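Local coordinates for protein M32 carboxypeptidase (Chitinophagaceae bacterium, PDB 7A03) that probably removes amino acids one at a time from the C-terminal ends of peptides, as a metal-dependent carboxypeptidase of the M32 family, at residues A[62-75]-A[88-100]. Residues are numbered along the deposited sequence; the frame is centred on the assembly and turned at random.
Sequences FTAPELGSLLHELH and IALSLEDYDKNKK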
loop_
_atom_site.group_PDB
_atom_site.type_symbol
_atom_site.label_atom_id
_atom_site.label_comp_id
_atom_site.label_asym_id
_atom_site.label_seq_id
_atom_site.Cartn_x
_atom_site.Cartn_y
_atom_site.Cartn_z
ATOM N N PHE A 62 14.187 -13.494 16.354
ATOM C CA PHE A 62 14.064 -12.075 16.640
ATOM C C PHE A 62 13.645 -11.787 18.074
ATOM O O PHE A 62 13.704 -10.628 18.498
ATOM C CB PHE A 62 13.133 -11.376 15.655
ATOM C CG PHE A 62 13.150 -9.903 15.807
ATOM C CD1 PHE A 62 14.329 -9.201 15.617
ATOM C CD2 PHE A 62 12.016 -9.221 16.202
ATOM C CE1 PHE A 62 14.360 -7.826 15.773
ATOM C CE2 PHE A 62 12.043 -7.853 16.367
ATOM C CZ PHE A 62 13.216 -7.157 16.151
ATOM N N THR A 63 13.247 -12.802 18.834
ATOM C CA THR A 63 12.922 -12.629 20.244
ATOM C C THR A 63 14.018 -13.166 21.151
ATOM O O THR A 63 13.843 -13.185 22.374
ATOM C CB THR A 63 11.583 -13.299 20.582
ATOM O OG1 THR A 63 11.643 -14.696 20.243
ATOM C CG2 THR A 63 10.436 -12.625 19.846
ATOM N N ALA A 64 15.149 -13.579 20.582
ATOM C CA ALA A 64 16.189 -14.243 21.351
ATOM C C ALA A 64 16.755 -13.297 22.408
ATOM O O ALA A 64 17.027 -12.130 22.115
ATOM C CB ALA A 64 17.324 -14.689 20.431
ATOM N N PRO A 65 16.951 -13.767 23.640
ATOM C CA PRO A 65 17.519 -12.885 24.680
ATOM C C PRO A 65 18.877 -12.298 24.330
ATOM O O PRO A 65 19.174 -11.157 24.716
ATOM C CB PRO A 65 17.601 -13.806 25.911
ATOM C CG PRO A 65 16.605 -14.892 25.646
ATOM C CD PRO A 65 16.620 -15.106 24.157
ATOM N N GLU A 66 19.718 -13.053 23.617
ATOM C CA GLU A 66 21.050 -12.562 23.265
ATOM C C GLU A 66 20.957 -11.335 22.370
ATOM O O GLU A 66 21.753 -10.394 22.497
ATOM C CB GLU A 66 21.831 -13.658 22.546
ATOM C CG GLU A 66 22.128 -14.879 23.398
ATOM C CD GLU A 66 21.029 -15.928 23.336
ATOM O OE1 GLU A 66 19.986 -15.684 22.685
ATOM O OE2 GLU A 66 21.217 -17.003 23.944
ATOM N N LEU A 67 19.980 -11.324 21.465
ATOM C CA LEU A 67 19.778 -10.149 20.630
ATOM C C LEU A 67 19.346 -8.948 21.468
ATOM O O LEU A 67 19.827 -7.829 21.250
ATOM C CB LEU A 67 18.767 -10.465 19.530
ATOM C CG LEU A 67 18.452 -9.292 18.592
ATOM C CD1 LEU A 67 19.709 -8.845 17.869
ATOM C CD2 LEU A 67 17.363 -9.675 17.590
ATOM N N GLY A 68 18.455 -9.154 22.447
ATOM C CA GLY A 68 18.061 -8.045 23.300
ATOM C C GLY A 68 19.225 -7.482 24.090
ATOM O O GLY A 68 19.388 -6.258 24.198
ATOM N N SER A 69 20.057 -8.364 24.649
ATOM C CA SER A 69 21.217 -7.898 25.403
ATOM C C SER A 69 22.173 -7.107 24.518
ATOM O O SER A 69 22.681 -6.052 24.926
ATOM C CB SER A 69 21.930 -9.074 26.070
ATOM O OG SER A 69 21.048 -9.754 26.941
ATOM N N LEU A 70 22.410 -7.590 23.297
ATOM C CA LEU A 70 23.263 -6.878 22.351
ATOM C C LEU A 70 22.699 -5.498 22.014
ATOM O O LEU A 70 23.435 -4.506 21.964
ATOM C CB LEU A 70 23.385 -7.722 21.089
ATOM C CG LEU A 70 24.464 -7.426 20.057
ATOM C CD1 LEU A 70 25.834 -7.360 20.707
ATOM C CD2 LEU A 70 24.408 -8.531 19.018
ATOM N N LEU A 71 21.397 -5.421 21.737
ATOM C CA LEU A 71 20.803 -4.131 21.399
ATOM C C LEU A 71 20.928 -3.154 22.559
ATOM O O LEU A 71 21.238 -1.972 22.361
ATOM C CB LEU A 71 19.337 -4.314 21.022
ATOM C CG LEU A 71 19.129 -5.005 19.683
ATOM C CD1 LEU A 71 17.679 -5.441 19.538
ATOM C CD2 LEU A 71 19.546 -4.073 18.550
ATOM N N HIS A 72 20.696 -3.634 23.780
ATOM C CA HIS A 72 20.811 -2.760 24.944
ATOM C C HIS A 72 22.248 -2.306 25.175
ATOM O O HIS A 72 22.472 -1.173 25.618
ATOM C CB HIS A 72 20.227 -3.468 26.164
ATOM C CG HIS A 72 18.734 -3.396 26.241
ATOM N ND1 HIS A 72 18.053 -2.206 26.390
ATOM C CD2 HIS A 72 17.789 -4.365 26.195
ATOM C CE1 HIS A 72 16.755 -2.444 26.429
ATOM N NE2 HIS A 72 16.566 -3.746 26.315
ATOM N N GLU A 73 23.227 -3.158 24.868
ATOM C CA GLU A 73 24.625 -2.745 24.965
ATOM C C GLU A 73 24.969 -1.709 23.901
ATOM O O GLU A 73 25.641 -0.712 24.187
ATOM C CB GLU A 73 25.531 -3.967 24.842
ATOM C CG GLU A 73 27.002 -3.654 24.658
ATOM C CD GLU A 73 27.824 -4.902 24.367
ATOM O OE1 GLU A 73 27.225 -5.945 24.016
ATOM O OE2 GLU A 73 29.066 -4.840 24.495
ATOM N N LEU A 74 24.495 -1.913 22.675
ATOM C CA LEU A 74 24.813 -1.002 21.586
ATOM C C LEU A 74 24.099 0.334 21.717
ATOM O O LEU A 74 24.568 1.332 21.149
ATOM C CB LEU A 74 24.476 -1.666 20.252
ATOM C CG LEU A 74 25.509 -2.718 19.858
ATOM C CD1 LEU A 74 24.921 -3.771 18.925
ATOM C CD2 LEU A 74 26.675 -2.010 19.211
ATOM N N HIS A 75 22.977 0.377 22.442
ATOM C CA HIS A 75 22.294 1.648 22.662
ATOM C C HIS A 75 23.180 2.643 23.402
ATOM O O HIS A 75 22.987 3.857 23.269
ATOM C CB HIS A 75 20.990 1.426 23.427
ATOM C CG HIS A 75 19.906 2.398 23.073
ATOM N ND1 HIS A 75 19.684 2.830 21.782
ATOM C CD2 HIS A 75 18.979 3.020 23.841
ATOM C CE1 HIS A 75 18.670 3.675 21.771
ATOM N NE2 HIS A 75 18.224 3.809 23.007
ATOM N N ILE A 88 20.325 0.594 15.524
ATOM C CA ILE A 88 20.196 0.057 16.878
ATOM C C ILE A 88 18.898 0.538 17.526
ATOM O O ILE A 88 18.159 -0.250 18.128
ATOM C CB ILE A 88 21.431 0.416 17.728
ATOM C CG1 ILE A 88 22.695 -0.208 17.132
ATOM C CG2 ILE A 88 21.246 -0.043 19.173
ATOM C CD1 ILE A 88 22.639 -1.711 17.005
ATOM N N ALA A 89 18.597 1.840 17.415
ATOM C CA ALA A 89 17.409 2.385 18.078
ATOM C C ALA A 89 16.126 1.780 17.511
ATOM O O ALA A 89 15.212 1.396 18.262
ATOM C CB ALA A 89 17.390 3.911 17.960
ATOM N N LEU A 90 16.037 1.691 16.184
ATOM C CA LEU A 90 14.832 1.159 15.560
ATOM C C LEU A 90 14.690 -0.327 15.838
ATOM O O LEU A 90 13.586 -0.813 16.108
ATOM C CB LEU A 90 14.843 1.438 14.056
ATOM C CG LEU A 90 14.615 2.911 13.710
ATOM C CD1 LEU A 90 14.693 3.129 12.207
ATOM C CD2 LEU A 90 13.279 3.371 14.259
ATOM N N SER A 91 15.803 -1.056 15.800
ATOM C CA SER A 91 15.747 -2.486 16.059
ATOM C C SER A 91 15.358 -2.750 17.508
ATOM O O SER A 91 14.629 -3.707 17.792
ATOM C CB SER A 91 17.102 -3.126 15.736
ATOM O OG SER A 91 17.255 -3.342 14.340
ATOM N N LEU A 92 15.815 -1.898 18.434
ATOM C CA LEU A 92 15.406 -2.021 19.831
ATOM C C LEU A 92 13.913 -1.754 19.996
ATOM O O LEU A 92 13.239 -2.447 20.764
ATOM C CB LEU A 92 16.234 -1.072 20.706
ATOM C CG LEU A 92 16.029 -1.170 22.217
ATOM C CD1 LEU A 92 16.332 -2.571 22.710
ATOM C CD2 LEU A 92 16.908 -0.167 22.929
ATOM N N GLU A 93 13.378 -0.748 19.296
ATOM C CA GLU A 93 11.930 -0.541 19.318
ATOM C C GLU A 93 11.182 -1.770 18.794
ATOM O O GLU A 93 10.227 -2.256 19.431
ATOM C CB GLU A 93 11.572 0.697 18.499
ATOM C CG GLU A 93 11.956 1.990 19.189
ATOM C CD GLU A 93 11.725 3.215 18.328
ATOM O OE1 GLU A 93 11.034 3.102 17.291
ATOM O OE2 GLU A 93 12.246 4.293 18.688
ATOM N N ASP A 94 11.591 -2.261 17.617
ATOM C CA ASP A 94 11.007 -3.463 17.018
ATOM C C ASP A 94 11.053 -4.638 17.989
ATOM O O ASP A 94 10.101 -5.418 18.083
ATOM C CB ASP A 94 11.774 -3.839 15.738
ATOM C CG ASP A 94 11.625 -2.809 14.610
ATOM O OD1 ASP A 94 10.738 -1.943 14.685
ATOM O OD2 ASP A 94 12.409 -2.879 13.626
ATOM N N TYR A 95 12.161 -4.772 18.720
ATOM C CA TYR A 95 12.357 -5.908 19.613
ATOM C C TYR A 95 11.480 -5.791 20.850
ATOM O O TYR A 95 10.841 -6.771 21.255
ATOM C CB TYR A 95 13.837 -5.980 19.992
ATOM C CG TYR A 95 14.224 -7.095 20.938
ATOM C CD1 TYR A 95 14.185 -6.914 22.320
ATOM C CD2 TYR A 95 14.660 -8.319 20.446
ATOM C CE1 TYR A 95 14.561 -7.939 23.183
ATOM C CE2 TYR A 95 15.036 -9.352 21.311
ATOM C CZ TYR A 95 14.979 -9.153 22.667
ATOM O OH TYR A 95 15.355 -10.175 23.504
ATOM N N ASP A 96 11.410 -4.596 21.448
ATOM C CA ASP A 96 10.685 -4.432 22.709
ATOM C C ASP A 96 9.178 -4.521 22.505
ATOM O O ASP A 96 8.443 -4.952 23.419
ATOM C CB ASP A 96 11.048 -3.097 23.361
ATOM C CG ASP A 96 12.404 -3.124 24.035
ATOM O OD1 ASP A 96 12.889 -4.225 24.375
ATOM O OD2 ASP A 96 12.979 -2.034 24.239
ATOM N N LYS A 97 8.707 -4.112 21.323
ATOM C CA LYS A 97 7.289 -4.254 21.013
ATOM C C LYS A 97 6.788 -5.660 21.345
ATOM O O LYS A 97 5.789 -5.824 22.056
ATOM C CB LYS A 97 7.055 -3.901 19.545
ATOM C CG LYS A 97 5.643 -3.470 19.244
ATOM C CD LYS A 97 5.024 -4.430 18.254
ATOM C CE LYS A 97 3.541 -4.540 18.491
ATOM N NZ LYS A 97 2.863 -5.532 17.611
ATOM N N ASN A 98 7.502 -6.688 20.878
ATOM C CA ASN A 98 7.111 -8.063 21.181
ATOM C C ASN A 98 7.123 -8.335 22.682
ATOM O O ASN A 98 6.285 -9.092 23.194
ATOM C CB ASN A 98 8.043 -9.042 20.465
ATOM C CG ASN A 98 8.008 -8.882 18.960
ATOM O OD1 ASN A 98 6.979 -9.101 18.327
ATOM N ND2 ASN A 98 9.141 -8.503 18.378
ATOM N N LYS A 99 8.072 -7.743 23.405
ATOM C CA LYS A 99 8.176 -8.036 24.827
ATOM C C LYS A 99 7.052 -7.405 25.637
ATOM O O LYS A 99 6.867 -7.773 26.801
ATOM C CB LYS A 99 9.557 -7.636 25.356
ATOM C CG LYS A 99 10.720 -8.213 24.535
ATOM C CD LYS A 99 10.877 -9.721 24.743
ATOM C CE LYS A 99 11.858 -10.324 23.731
ATOM N NZ LYS A 99 12.137 -11.768 23.993
ATOM N N LYS A 100 6.291 -6.480 25.047
ATOM C CA LYS A 100 5.127 -5.952 25.764
ATOM C C LYS A 100 4.000 -6.985 25.929
ATOM O O LYS A 100 3.239 -6.905 26.900
ATOM C CB LYS A 100 4.604 -4.684 25.082
ATOM C CG LYS A 100 5.418 -3.439 25.386
ATOM C CD LYS A 100 5.023 -2.282 24.471
ATOM C CE LYS A 100 6.037 -1.146 24.538
ATOM N NZ LYS A 100 6.073 -0.353 23.275
HETATM O O HOH W 1 11.602 -9.444 19.971
#
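Tyr95 lays its ring against Gly68, where the lack of a side chain lets the backbone come close: CA of Gly68 lies 3.8 Å from the ring centroid, 30° off the normal, a CH-pi contact over the face. With CG anti to the backbone N (chi1 179°), the ring reaches from helix 82-100 to the start of helix 65-74. There Tyr95 OH donates to Ala64 O at 2.9 Å, from above the carbonyl plane. Beside it Leu71 sits as a knob among Ile88, Ser91, Leu92 and Tyr95, its CD1 3.9 Å from Tyr95 CB, while Leu74 CD1 meets Ile88 CD1 at 3.6 Å. Tyr14 of helix 9-37 touches Leu71, Leu74 and Ile88, joining this roughly antiparallel hairpin (141° between axes) to the N-terminal helix. Phe62 fills another hole, its ring edge 3.6 Å from Asp94 O at CE2; the Asp94 carboxylate pairs with Arg468.

The solvent side differs in exposure, not distance. Leu92 divides its methyls between two exposed imidazoles in CH-pi contacts, CD1 3.9 Å from the His72 ring centroid and CD2 4.0 Å from that of His75. Lys99, exposed, bends at chi2 so that NZ donates a hydrogen bond to Thr63 O at 2.7 Å. A leucine in place of Tyr95 would probably leave Ala64 O without its hydroxyl donor and open a gap over Gly68. Chemically, apolar packing fills the inner side, whereas phenol and ammonium donate to the Ala64 and Thr63 carbonyls at the turn before helix 65-74, and a water held by Asn98 ND2 joins Phe62 O there to Tyr95 O on helix 82-100.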